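Local coordinates for protein SusD homolog (Bacteroides thetaiotaomicron VPI-5482, PDB 3IHV) that probably binds carbohydrate at the outer membrane, as expected of a SusD-family protein taking part in glycan uptake by a gut bacterium, at residues Val139-Ser143 with Thr144-Asn148; Val162-Tyr165 with Ile166-Leu170; Leu177-Ala180 with Thr181-Gln184; Tyr404-Ala407 with Leu408-Lys412. All blocks are in the same frame, centred on the assembly; numbering follows the deposited sequence. Where two conformers were deposited one is given.

Contact 1: Val139-Ser143 with Thr144-Asn148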
loop_
_atom_site.group_PDB
_atom_site.type_symbol
_atom_site.label_atom_id
_atom_site.label_comp_id
_atom_site.label_asym_id
_atom_site.label_seq_id
_atom_site.Cartn_x
_atom_site.Cartn_y
_atom_site.Cartn_z
ATOM N N VAL A 139 -4.753 -20.497 -4.740
ATOM C CA VAL A 139 -5.975 -21.149 -5.198
ATOM C C VAL A 139 -6.971 -20.121 -5.729
ATOM O O VAL A 139 -7.259 -19.092 -5.071
ATOM C CB VAL A 139 -6.686 -21.930 -4.050
ATOM C CG1 VAL A 139 -7.944 -22.630 -4.575
ATOM C CG2 VAL A 139 -5.774 -22.942 -3.417
ATOM N N LEU A 140 -7.516 -20.423 -6.908
ATOM C CA LEU A 140 -8.652 -19.666 -7.440
ATOM C C LEU A 140 -9.896 -20.274 -6.792
ATOM O O LEU A 140 -10.380 -21.329 -7.227
ATOM C CB LEU A 140 -8.757 -19.758 -8.957
ATOM C CG LEU A 140 -7.780 -18.895 -9.741
ATOM C CD1 LEU A 140 -7.767 -19.188 -11.244
ATOM C CD2 LEU A 140 -8.116 -17.427 -9.475
HETATM N N MSE A 141 -10.405 -19.607 -5.751
HETATM C CA MSE A 141 -11.581 -20.021 -4.997
HETATM C C MSE A 141 -12.761 -19.283 -5.608
HETATM O O MSE A 141 -13.159 -18.198 -5.142
HETATM C CB MSE A 141 -11.396 -19.668 -3.513
HETATM C CG MSE A 141 -12.293 -20.377 -2.590
HETATM SE SE MSE A 141 -11.871 -22.285 -2.421
HETATM C CE MSE A 141 -10.232 -22.186 -1.484
ATOM N N THR A 142 -13.325 -19.887 -6.646
ATOM C CA THR A 142 -14.265 -19.160 -7.497
ATOM C C THR A 142 -15.704 -19.099 -7.102
ATOM O O THR A 142 -16.504 -18.424 -7.778
ATOM C CB THR A 142 -14.151 -19.652 -8.921
ATOM O OG1 THR A 142 -14.317 -21.069 -8.939
ATOM C CG2 THR A 142 -12.774 -19.272 -9.471
ATOM N N SER A 143 -16.055 -19.777 -6.022
ATOM C CA SER A 143 -17.418 -19.724 -5.514
ATOM C C SER A 143 -17.428 -19.980 -4.029
ATOM O O SER A 143 -16.457 -20.495 -3.469
ATOM C CB SER A 143 -18.293 -20.747 -6.227
ATOM O OG SER A 143 -17.966 -22.058 -5.824
ATOM N N THR A 144 -18.520 -19.589 -3.378
ATOM C CA THR A 144 -18.716 -19.903 -1.984
ATOM C C THR A 144 -18.800 -21.420 -1.807
ATOM O O THR A 144 -18.306 -21.961 -0.826
ATOM C CB THR A 144 -19.987 -19.259 -1.405
ATOM O OG1 THR A 144 -21.135 -19.659 -2.161
ATOM C CG2 THR A 144 -19.857 -17.737 -1.412
ATOM N N GLN A 145 -19.406 -22.111 -2.763
ATOM C CA GLN A 145 -19.495 -23.589 -2.678
ATOM C C GLN A 145 -18.070 -24.195 -2.631
ATOM O O GLN A 145 -17.812 -25.082 -1.810
ATOM C CB GLN A 145 -20.284 -24.151 -3.856
ATOM C CG GLN A 145 -21.768 -23.862 -3.808
ATOM C CD GLN A 145 -22.214 -22.420 -4.206
ATOM O OE1 GLN A 145 -21.419 -21.558 -4.661
ATOM N NE2 GLN A 145 -23.522 -22.175 -4.042
HETATM N N MSE A 146 -17.130 -23.687 -3.436
HETATM C CA MSE A 146 -15.777 -24.233 -3.399
HETATM C C MSE A 146 -15.136 -24.088 -2.026
HETATM O O MSE A 146 -14.400 -24.984 -1.589
HETATM C CB MSE A 146 -14.882 -23.609 -4.447
HETATM C CG MSE A 146 -13.658 -24.433 -4.708
HETATM SE SE MSE A 146 -12.747 -23.668 -6.189
HETATM C CE MSE A 146 -14.206 -23.707 -7.456
ATOM N N SER A 147 -15.445 -23.009 -1.312
ATOM C CA SER A 147 -14.893 -22.809 0.024
ATOM C C SER A 147 -15.295 -23.895 1.010
ATOM O O SER A 147 -14.684 -24.035 2.053
ATOM C CB SER A 147 -15.310 -21.448 0.573
ATOM O OG SER A 147 -14.904 -20.447 -0.327
ATOM N N ASN A 148 -16.352 -24.643 0.693
ATOM C CA ASN A 148 -16.828 -25.695 1.566
ATOM C C ASN A 148 -16.449 -27.104 1.113
ATOM O O ASN A 148 -16.856 -28.087 1.730
ATOM C CB ASN A 148 -18.327 -25.515 1.770
ATOM C CG ASN A 148 -18.609 -24.222 2.521
ATOM O OD1 ASN A 148 -17.959 -23.944 3.541
ATOM N ND2 ASN A 148 -19.476 -23.389 1.974
HETATM O O HOH W 1 -15.250 -18.316 -1.831
#
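With chi1 at 72°, Ser143 holds OG between its own backbone N and carbonyl carbon, from where the hydroxyl reaches forward to the amide of Met146. This makes Ser143 the N-cap of the short helix 144-147. OG accepts from Met146 N at 3.0 Å with an N-H...O angle of 157°, taking up an amide of the first turn that has no earlier helical carbonyl to bind. The carbonyl of the cap residue is engaged as well: Ser143 O receives a weak bond from Ser147 N at 3.5 Å, and a water that donates to the same oxygen is also hydrogen-bonded to Ser147 OG in the conformer given. With an alanine at Ser143, the amide of Met146 would probably lose its side-chain acceptor and the single helical turn would be likelier to fray at its start. Gln145 curls back beside the cap, its chain bent at chi2 (77°), and brings OE1 to 3.6 Å from Ser143 CB. Before the cap, the chain is tied to its surroundings through Met141, whose N is bonded to Tyr128 OH and whose O is bonded to Asn92 ND2. On the helix itself, Thr144 OG1 turns to Glu96 of helix 75-101. Met141 and Met146, both selenomethionines, pass at an angle to each other; Met146 is modelled in two conformers, so the approach of Met141 SE to Met146 CG, 3.6 Å, holds for one of them and is less certain.

Contact 2: Val162-Tyr165 with Ile166-Leu170. With EDO (1,2-ethanediol), chain H.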
loop_
_atom_site.group_PDB
_atom_site.type_symbol
_atom_site.label_atom_id
_atom_site.label_comp_id
_atom_site.label_asym_id
_atom_site.label_seq_id
_atom_site.Cartn_x
_atom_site.Cartn_y
_atom_site.Cartn_z
ATOM N N VAL A 162 -4.318 -16.695 -12.399
ATOM C CA VAL A 162 -4.855 -15.804 -11.374
ATOM C C VAL A 162 -4.860 -14.367 -11.936
ATOM O O VAL A 162 -5.839 -13.617 -11.733
ATOM C CB VAL A 162 -4.071 -15.918 -10.078
ATOM C CG1 VAL A 162 -4.627 -14.971 -9.023
ATOM C CG2 VAL A 162 -4.103 -17.393 -9.576
ATOM N N TYR A 163 -3.798 -13.976 -12.659
ATOM C CA TYR A 163 -3.759 -12.654 -13.275
ATOM C C TYR A 163 -4.899 -12.473 -14.273
ATOM O O TYR A 163 -5.524 -11.418 -14.340
ATOM C CB TYR A 163 -2.389 -12.302 -13.906
ATOM C CG TYR A 163 -1.418 -11.662 -12.916
ATOM C CD1 TYR A 163 -1.637 -10.357 -12.464
ATOM C CD2 TYR A 163 -0.309 -12.344 -12.403
ATOM C CE1 TYR A 163 -0.808 -9.766 -11.567
ATOM C CE2 TYR A 163 0.556 -11.738 -11.539
ATOM C CZ TYR A 163 0.312 -10.441 -11.104
ATOM O OH TYR A 163 1.095 -9.800 -10.183
ATOM N N GLU A 164 -5.159 -13.474 -15.085
ATOM C CA GLU A 164 -6.265 -13.380 -16.018
ATOM C C GLU A 164 -7.614 -13.192 -15.302
ATOM O O GLU A 164 -8.474 -12.440 -15.767
ATOM C CB GLU A 164 -6.216 -14.627 -16.894
ATOM C CG GLU A 164 -7.305 -14.746 -17.877
ATOM C CD GLU A 164 -7.083 -15.932 -18.793
ATOM O OE1 GLU A 164 -8.077 -16.426 -19.378
ATOM O OE2 GLU A 164 -5.910 -16.379 -18.884
ATOM N N TYR A 165 -7.785 -13.860 -14.170
ATOM C CA TYR A 165 -9.003 -13.735 -13.372
ATOM C C TYR A 165 -9.117 -12.313 -12.800
ATOM O O TYR A 165 -10.167 -11.683 -12.906
ATOM C CB TYR A 165 -8.967 -14.777 -12.275
ATOM C CG TYR A 165 -10.261 -14.946 -11.548
ATOM C CD1 TYR A 165 -11.244 -15.797 -12.030
ATOM C CD2 TYR A 165 -10.504 -14.268 -10.393
ATOM C CE1 TYR A 165 -12.453 -15.938 -11.354
ATOM C CE2 TYR A 165 -11.684 -14.419 -9.710
ATOM C CZ TYR A 165 -12.640 -15.255 -10.178
ATOM O OH TYR A 165 -13.803 -15.386 -9.459
ATOM N N ILE A 166 -8.018 -11.784 -12.252
ATOM C CA ILE A 166 -8.003 -10.399 -11.747
ATOM C C ILE A 166 -8.352 -9.411 -12.893
ATOM O O ILE A 166 -9.152 -8.512 -12.734
ATOM C CB ILE A 166 -6.611 -10.043 -11.207
ATOM C CG1 ILE A 166 -6.306 -10.908 -9.984
ATOM C CG2 ILE A 166 -6.491 -8.520 -10.900
ATOM C CD1 ILE A 166 -4.835 -10.945 -9.633
ATOM N N GLU A 167 -7.767 -9.656 -14.052
ATOM C CA GLU A 167 -7.928 -8.809 -15.222
ATOM C C GLU A 167 -9.366 -8.763 -15.653
ATOM O O GLU A 167 -9.898 -7.670 -15.920
ATOM C CB GLU A 167 -7.079 -9.337 -16.351
ATOM C CG GLU A 167 -7.265 -8.571 -17.641
ATOM C CD GLU A 167 -6.494 -9.186 -18.838
ATOM O OE1 GLU A 167 -6.352 -10.423 -18.951
ATOM O OE2 GLU A 167 -6.071 -8.410 -19.701
ATOM N N ASP A 168 -10.020 -9.916 -15.697
ATOM C CA ASP A 168 -11.437 -9.944 -16.078
ATOM C C ASP A 168 -12.265 -9.138 -15.080
ATOM O O ASP A 168 -13.193 -8.388 -15.462
ATOM C CB ASP A 168 -11.952 -11.380 -16.155
ATOM C CG ASP A 168 -11.433 -12.111 -17.371
ATOM O OD1 ASP A 168 -10.976 -11.430 -18.308
ATOM O OD2 ASP A 168 -11.470 -13.357 -17.376
ATOM N N ASP A 169 -11.967 -9.329 -13.807
ATOM C CA ASP A 169 -12.676 -8.571 -12.756
ATOM C C ASP A 169 -12.497 -7.043 -12.915
ATOM O O ASP A 169 -13.479 -6.255 -12.884
ATOM C CB ASP A 169 -12.237 -8.992 -11.353
ATOM C CG ASP A 169 -12.984 -10.204 -10.806
ATOM O OD1 ASP A 169 -14.034 -10.607 -11.375
ATOM O OD2 ASP A 169 -12.519 -10.778 -9.782
ATOM N N LEU A 170 -11.244 -6.601 -13.076
ATOM C CA LEU A 170 -10.987 -5.170 -13.179
ATOM C C LEU A 170 -11.507 -4.596 -14.499
ATOM O O LEU A 170 -11.988 -3.447 -14.531
ATOM C CB LEU A 170 -9.497 -4.853 -12.972
ATOM C CG LEU A 170 -9.036 -5.190 -11.563
ATOM C CD1 LEU A 170 -7.502 -5.066 -11.435
ATOM C CD2 LEU A 170 -9.720 -4.295 -10.553
HETATM C C1 EDO H . -4.882 -7.216 -23.164
HETATM O O1 EDO H . -4.540 -8.189 -24.159
HETATM C C2 EDO H . -3.854 -7.364 -22.074
HETATM O O2 EDO H . -4.143 -8.575 -21.402
HETATM O O HOH W 2 -12.753 -12.768 -12.911
#
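Tyr165 O is gripped twice, by Asp169 N at 3.1 Å and by a water that donates to it at 2.8 Å. The first is a regular i to i+4 bond of helix 159-176, in which the amides of Ile166, Glu167 and Asp168 likewise bind the carbonyls four residues back. The water also donates weakly to Asp169 OD1 and lies over the centre of the Tyr165 ring. Asp169 OD2 approaches the same ring at CE2, 3.7 Å away, with carboxylate and ring planes 69° apart. Round the helix, Ile166 carries CG1 anti to its carbonyl carbon (chi1 -65°), which leads CD1 back to Val162 CG1 at 4.1 Å and obliquely towards the Tyr163 ring, itself stacked on Trp209. Glu167 extends fully, and its OE2 accepts from O2 of a bound 1,2-ethanediol, probably from the crystallisation liquor, at 2.6 Å and is bonded to Tyr206 OH. A leucine in place of Glu167 would probably leave the Tyr206 hydroxyl without this partner, removing one polar tie to helix 195-210. Asp169 OD1 makes salt bridges to Arg121 and Arg124 of helix 107-135, a pair of positive charges likely to stabilise its carboxylate as an anion.

Contact 3: Leu177-Ala180 with Thr181-Gln184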
loop_
_atom_site.group_PDB
_atom_site.type_symbol
_atom_site.label_atom_id
_atom_site.label_comp_id
_atom_site.label_asym_id
_atom_site.label_seq_id
_atom_site.Cartn_x
_atom_site.Cartn_y
_atom_site.Cartn_z
ATOM N N LEU A 177 -18.175 1.094 -14.010
ATOM C CA LEU A 177 -18.149 2.173 -13.016
ATOM C C LEU A 177 -18.049 3.554 -13.638
ATOM O O LEU A 177 -17.363 3.733 -14.610
ATOM C CB LEU A 177 -16.997 1.967 -12.026
ATOM C CG LEU A 177 -17.136 0.742 -11.113
ATOM C CD1 LEU A 177 -15.808 0.494 -10.427
ATOM C CD2 LEU A 177 -18.266 0.912 -10.064
ATOM N N PRO A 178 -18.759 4.532 -13.076
ATOM C CA PRO A 178 -18.528 5.895 -13.550
ATOM C C PRO A 178 -17.247 6.404 -12.892
ATOM O O PRO A 178 -16.784 5.829 -11.919
ATOM C CB PRO A 178 -19.696 6.669 -12.938
ATOM C CG PRO A 178 -19.974 5.931 -11.648
ATOM C CD PRO A 178 -19.766 4.475 -12.011
ATOM N N TYR A 179 -16.676 7.471 -13.425
ATOM C CA TYR A 179 -15.608 8.169 -12.720
ATOM C C TYR A 179 -16.254 8.778 -11.478
ATOM O O TYR A 179 -17.461 9.134 -11.482
ATOM C CB TYR A 179 -14.974 9.274 -13.567
ATOM C CG TYR A 179 -14.057 8.756 -14.625
ATOM C CD1 TYR A 179 -12.757 8.395 -14.313
ATOM C CD2 TYR A 179 -14.468 8.638 -15.946
ATOM C CE1 TYR A 179 -11.903 7.910 -15.282
ATOM C CE2 TYR A 179 -13.595 8.153 -16.926
ATOM C CZ TYR A 179 -12.317 7.791 -16.569
ATOM O OH TYR A 179 -11.431 7.311 -17.521
ATOM N N ALA A 180 -15.463 8.866 -10.410
ATOM C CA ALA A 180 -15.946 9.375 -9.122
ATOM C C ALA A 180 -16.692 10.710 -9.224
ATOM O O ALA A 180 -17.736 10.859 -8.607
ATOM C CB ALA A 180 -14.790 9.487 -8.101
ATOM N N THR A 181 -16.175 11.652 -9.996
ATOM C CA THR A 181 -16.790 12.980 -10.118
ATOM C C THR A 181 -17.940 13.064 -11.142
ATOM O O THR A 181 -18.612 14.089 -11.240
ATOM C CB THR A 181 -15.688 14.004 -10.481
ATOM O OG1 THR A 181 -15.031 13.578 -11.685
ATOM C CG2 THR A 181 -14.634 14.058 -9.332
ATOM N N ASP A 182 -18.170 11.998 -11.896
ATOM C CA ASP A 182 -19.223 11.953 -12.900
ATOM C C ASP A 182 -20.480 11.249 -12.369
ATOM O O ASP A 182 -21.565 11.356 -12.953
ATOM C CB ASP A 182 -18.812 11.072 -14.087
ATOM C CG ASP A 182 -17.842 11.717 -15.067
ATOM O OD1 ASP A 182 -17.735 12.941 -15.122
ATOM O OD2 ASP A 182 -17.201 10.951 -15.870
ATOM N N ASP A 183 -20.337 10.575 -11.254
ATOM C CA ASP A 183 -21.350 9.702 -10.686
ATOM C C ASP A 183 -22.598 10.386 -10.138
ATOM O O ASP A 183 -22.548 11.031 -9.102
ATOM C CB ASP A 183 -20.645 8.902 -9.591
ATOM C CG ASP A 183 -21.492 7.818 -8.964
ATOM O OD1 ASP A 183 -22.638 7.593 -9.371
ATOM O OD2 ASP A 183 -20.925 7.148 -8.048
ATOM N N GLN A 184 -23.701 10.270 -10.858
ATOM C CA GLN A 184 -24.962 10.764 -10.343
ATOM C C GLN A 184 -25.916 9.599 -10.040
ATOM O O GLN A 184 -27.116 9.802 -9.961
ATOM C CB GLN A 184 -25.561 11.851 -11.256
ATOM C CG GLN A 184 -24.656 13.145 -11.245
ATOM C CD GLN A 184 -25.307 14.371 -11.897
ATOM O OE1 GLN A 184 -26.523 14.437 -12.070
ATOM N NE2 GLN A 184 -24.478 15.357 -12.250
HETATM O O HOH W 3 -18.048 8.416 -15.790
#
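Pro178 sets its CG over the carboxylate of Asp183, 3.6 Å from Asp183 CG and 3.9 Å from both OD1 and OD2, almost squarely above the flat group. Asp183 reaches this place with its own CG anti to the backbone N (chi1 -174°), and its oxygens are engaged elsewhere: OD2 in a salt bridge with Arg186 and a hydrogen bond with Asn189, OD1 with the amide of Tyr185. The chain between the two residues is a type I beta turn, with Ala180 and Thr181 at its corners. It is closed by Asp182 N, which donates to Tyr179 O at 3.0 Å from well above the carbonyl plane. The side chains flanking the turn, Tyr179 and Asp182, run alongside each other in the same direction. Asp182 OD2 lies at the edge of the Tyr179 ring, 3.6 Å from CD2, with the carboxylate nearly perpendicular to the ring at 87°. A water completes the closure, accepting from Tyr179 N at 2.9 Å and donating to Asp182 OD2 at 2.7 Å; this oxygen also forms a salt bridge with Lys235. The turn comes two residues after the end of helix 159-176: Pro178 packs on Leu115 of helix 107-135, while the Tyr179 side chain touches Leu199 of helix 195-210 and Ile229 and Leu230 of helix 219-232.

Contact 4: Tyr404-Ala407 with Leu408-Lys412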
loop_
_atom_site.group_PDB
_atom_site.type_symbol
_atom_site.label_atom_id
_atom_site.label_comp_id
_atom_site.label_asym_id
_atom_site.label_seq_id
_atom_site.Cartn_x
_atom_site.Cartn_y
_atom_site.Cartn_z
ATOM N N TYR A 404 2.617 4.793 -15.559
ATOM C CA TYR A 404 2.468 5.123 -16.965
ATOM C C TYR A 404 3.832 5.405 -17.595
ATOM O O TYR A 404 4.198 4.829 -18.630
ATOM C CB TYR A 404 1.522 6.321 -17.078
ATOM C CG TYR A 404 1.112 6.765 -18.473
ATOM C CD1 TYR A 404 0.899 5.850 -19.501
ATOM C CD2 TYR A 404 0.847 8.110 -18.733
ATOM C CE1 TYR A 404 0.492 6.269 -20.766
ATOM C CE2 TYR A 404 0.424 8.523 -19.977
ATOM C CZ TYR A 404 0.234 7.596 -20.989
ATOM O OH TYR A 404 -0.186 8.025 -22.236
ATOM N N ALA A 405 4.621 6.245 -16.926
ATOM C CA ALA A 405 5.949 6.561 -17.412
ATOM C C ALA A 405 6.798 5.309 -17.474
ATOM O O ALA A 405 7.475 5.066 -18.498
ATOM C CB ALA A 405 6.631 7.594 -16.532
ATOM N N GLU A 406 6.755 4.514 -16.407
ATOM C CA GLU A 406 7.549 3.275 -16.343
ATOM C C GLU A 406 7.187 2.332 -17.488
ATOM O O GLU A 406 8.029 1.848 -18.217
ATOM C CB GLU A 406 7.339 2.571 -14.985
ATOM C CG GLU A 406 8.096 1.269 -14.842
ATOM C CD GLU A 406 7.826 0.556 -13.544
ATOM O OE1 GLU A 406 7.121 1.116 -12.642
ATOM O OE2 GLU A 406 8.383 -0.555 -13.420
ATOM N N ALA A 407 5.891 2.089 -17.646
ATOM C CA ALA A 407 5.417 1.117 -18.653
ATOM C C ALA A 407 5.668 1.580 -20.070
ATOM O O ALA A 407 6.051 0.765 -20.944
ATOM C CB ALA A 407 3.894 0.814 -18.444
ATOM N N LEU A 408 5.446 2.870 -20.344
ATOM C CA LEU A 408 5.774 3.388 -21.667
ATOM C C LEU A 408 7.241 3.142 -22.009
ATOM O O LEU A 408 7.580 2.720 -23.113
ATOM C CB LEU A 408 5.490 4.888 -21.755
ATOM C CG LEU A 408 4.009 5.290 -21.892
ATOM C CD1 LEU A 408 3.856 6.789 -21.650
ATOM C CD2 LEU A 408 3.548 4.902 -23.296
ATOM N N ASN A 409 8.123 3.420 -21.052
ATOM C CA ASN A 409 9.567 3.269 -21.288
ATOM C C ASN A 409 9.905 1.814 -21.511
ATOM O O ASN A 409 10.717 1.501 -22.367
ATOM C CB ASN A 409 10.334 3.841 -20.097
ATOM C CG ASN A 409 11.819 3.743 -20.252
ATOM O OD1 ASN A 409 12.383 4.223 -21.229
ATOM N ND2 ASN A 409 12.480 3.175 -19.245
ATOM N N GLU A 410 9.252 0.917 -20.771
ATOM C CA GLU A 410 9.520 -0.504 -20.943
ATOM C C GLU A 410 9.016 -0.996 -22.299
ATOM O O GLU A 410 9.719 -1.699 -23.046
ATOM C CB GLU A 410 8.850 -1.321 -19.838
ATOM C CG GLU A 410 9.345 -1.071 -18.443
ATOM C CD GLU A 410 10.813 -1.454 -18.195
ATOM O OE1 GLU A 410 11.391 -2.279 -18.969
ATOM O OE2 GLU A 410 11.357 -0.909 -17.199
ATOM N N TRP A 411 7.787 -0.614 -22.645
ATOM C CA TRP A 411 7.212 -1.046 -23.930
ATOM C C TRP A 411 7.924 -0.490 -25.171
ATOM O O TRP A 411 8.268 -1.249 -26.114
ATOM C CB TRP A 411 5.731 -0.693 -23.921
ATOM C CG TRP A 411 5.028 -0.773 -25.165
ATOM C CD1 TRP A 411 5.188 -1.691 -26.162
ATOM C CD2 TRP A 411 3.926 0.055 -25.552
ATOM N NE1 TRP A 411 4.305 -1.435 -27.166
ATOM C CE2 TRP A 411 3.505 -0.382 -26.811
ATOM C CE3 TRP A 411 3.256 1.119 -24.940
ATOM C CZ2 TRP A 411 2.452 0.227 -27.508
ATOM C CZ3 TRP A 411 2.220 1.735 -25.616
ATOM C CH2 TRP A 411 1.812 1.270 -26.889
ATOM N N LYS A 412 8.175 0.817 -25.154
ATOM C CA LYS A 412 8.809 1.500 -26.272
ATOM C C LYS A 412 10.325 1.470 -26.238
ATOM O O LYS A 412 10.942 1.933 -27.190
ATOM C CB LYS A 412 8.406 2.969 -26.264
ATOM C CG LYS A 412 6.912 3.275 -26.118
ATOM C CD LYS A 412 6.159 3.008 -27.320
ATOM C CE LYS A 412 4.801 3.720 -27.250
ATOM N NZ LYS A 412 4.026 3.462 -28.491
HETATM O O HOH W 4 10.844 1.833 -17.184
HETATM O O HOH W 5 10.845 -1.019 -14.490
#
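Leu408 meets Tyr404 along the whole of its side chain. Its CB lies 3.4 Å from Tyr404 O, the carbonyl that also accepts the bond from Leu408 N at 2.9 Å. With CG anti to the carbonyl carbon (chi1 -76°), the chain runs back along the helix, and CG lies 3.3 Å from Tyr404 O and 3.8 Å from Tyr404 CE1. At the tip the two methyls part. CD2 only grazes CE1 of the ring, whereas CD1 comes down over one face, 3.7 Å from the ring centroid and 19° off the normal, as a CH-pi contact displaced towards the rim on the CE1 side. Tyr404 CG is anti to the backbone N, which places the ring beside Leu408, and chi2 of 36° turns a face to CD1. This is an i to i+4 pair within helix 397-412, part of the helical SusD fold, whose sequence family is grouped with the TPR repeats. Both residues also pack against helix 417-430, on Glu418, and Tyr404 reaches Ala227 of helix 219-232. Another side of the same turn is polar. One water donates to Glu406 O and to Glu410 OE2 and accepts from Asn409 ND2; a second donates to Glu406 OE2 and Glu410 OE2, bridging two carboxylate oxygens that stand 4.8 Å apart. Their like charges are each met by an arginine, Arg475 for Glu406 and Arg452 for Glu410. Trp476 NE1 also binds Glu406 OE2, and Asn409 ND2 is bonded to Glu448 O, tying this side to the region of helices 448-463 and 469-475.

How the contacts relate
Contacts 1, 2 and 3 follow one another along the N-terminal half of the chain, while contact 4 belongs to the C-terminal half. Contacts 1 and 2 touch: Thr142 CG2 packs 3.8 Å from Tyr165 CE1, and Leu140 CG lies 4.0 Å from Val162 CG2, so the chain leading to the capped turn rests on helix 159-176. Contact 3 follows the end of that helix, its nearest atoms about 7 Å from contact 2. Contact 4 stands apart, its nearest atoms about 12 Å from contacts 2 and 3, but helix 219-232 packs against both Tyr179 and Tyr404. None of the four supplies a ligand to either sodium ion.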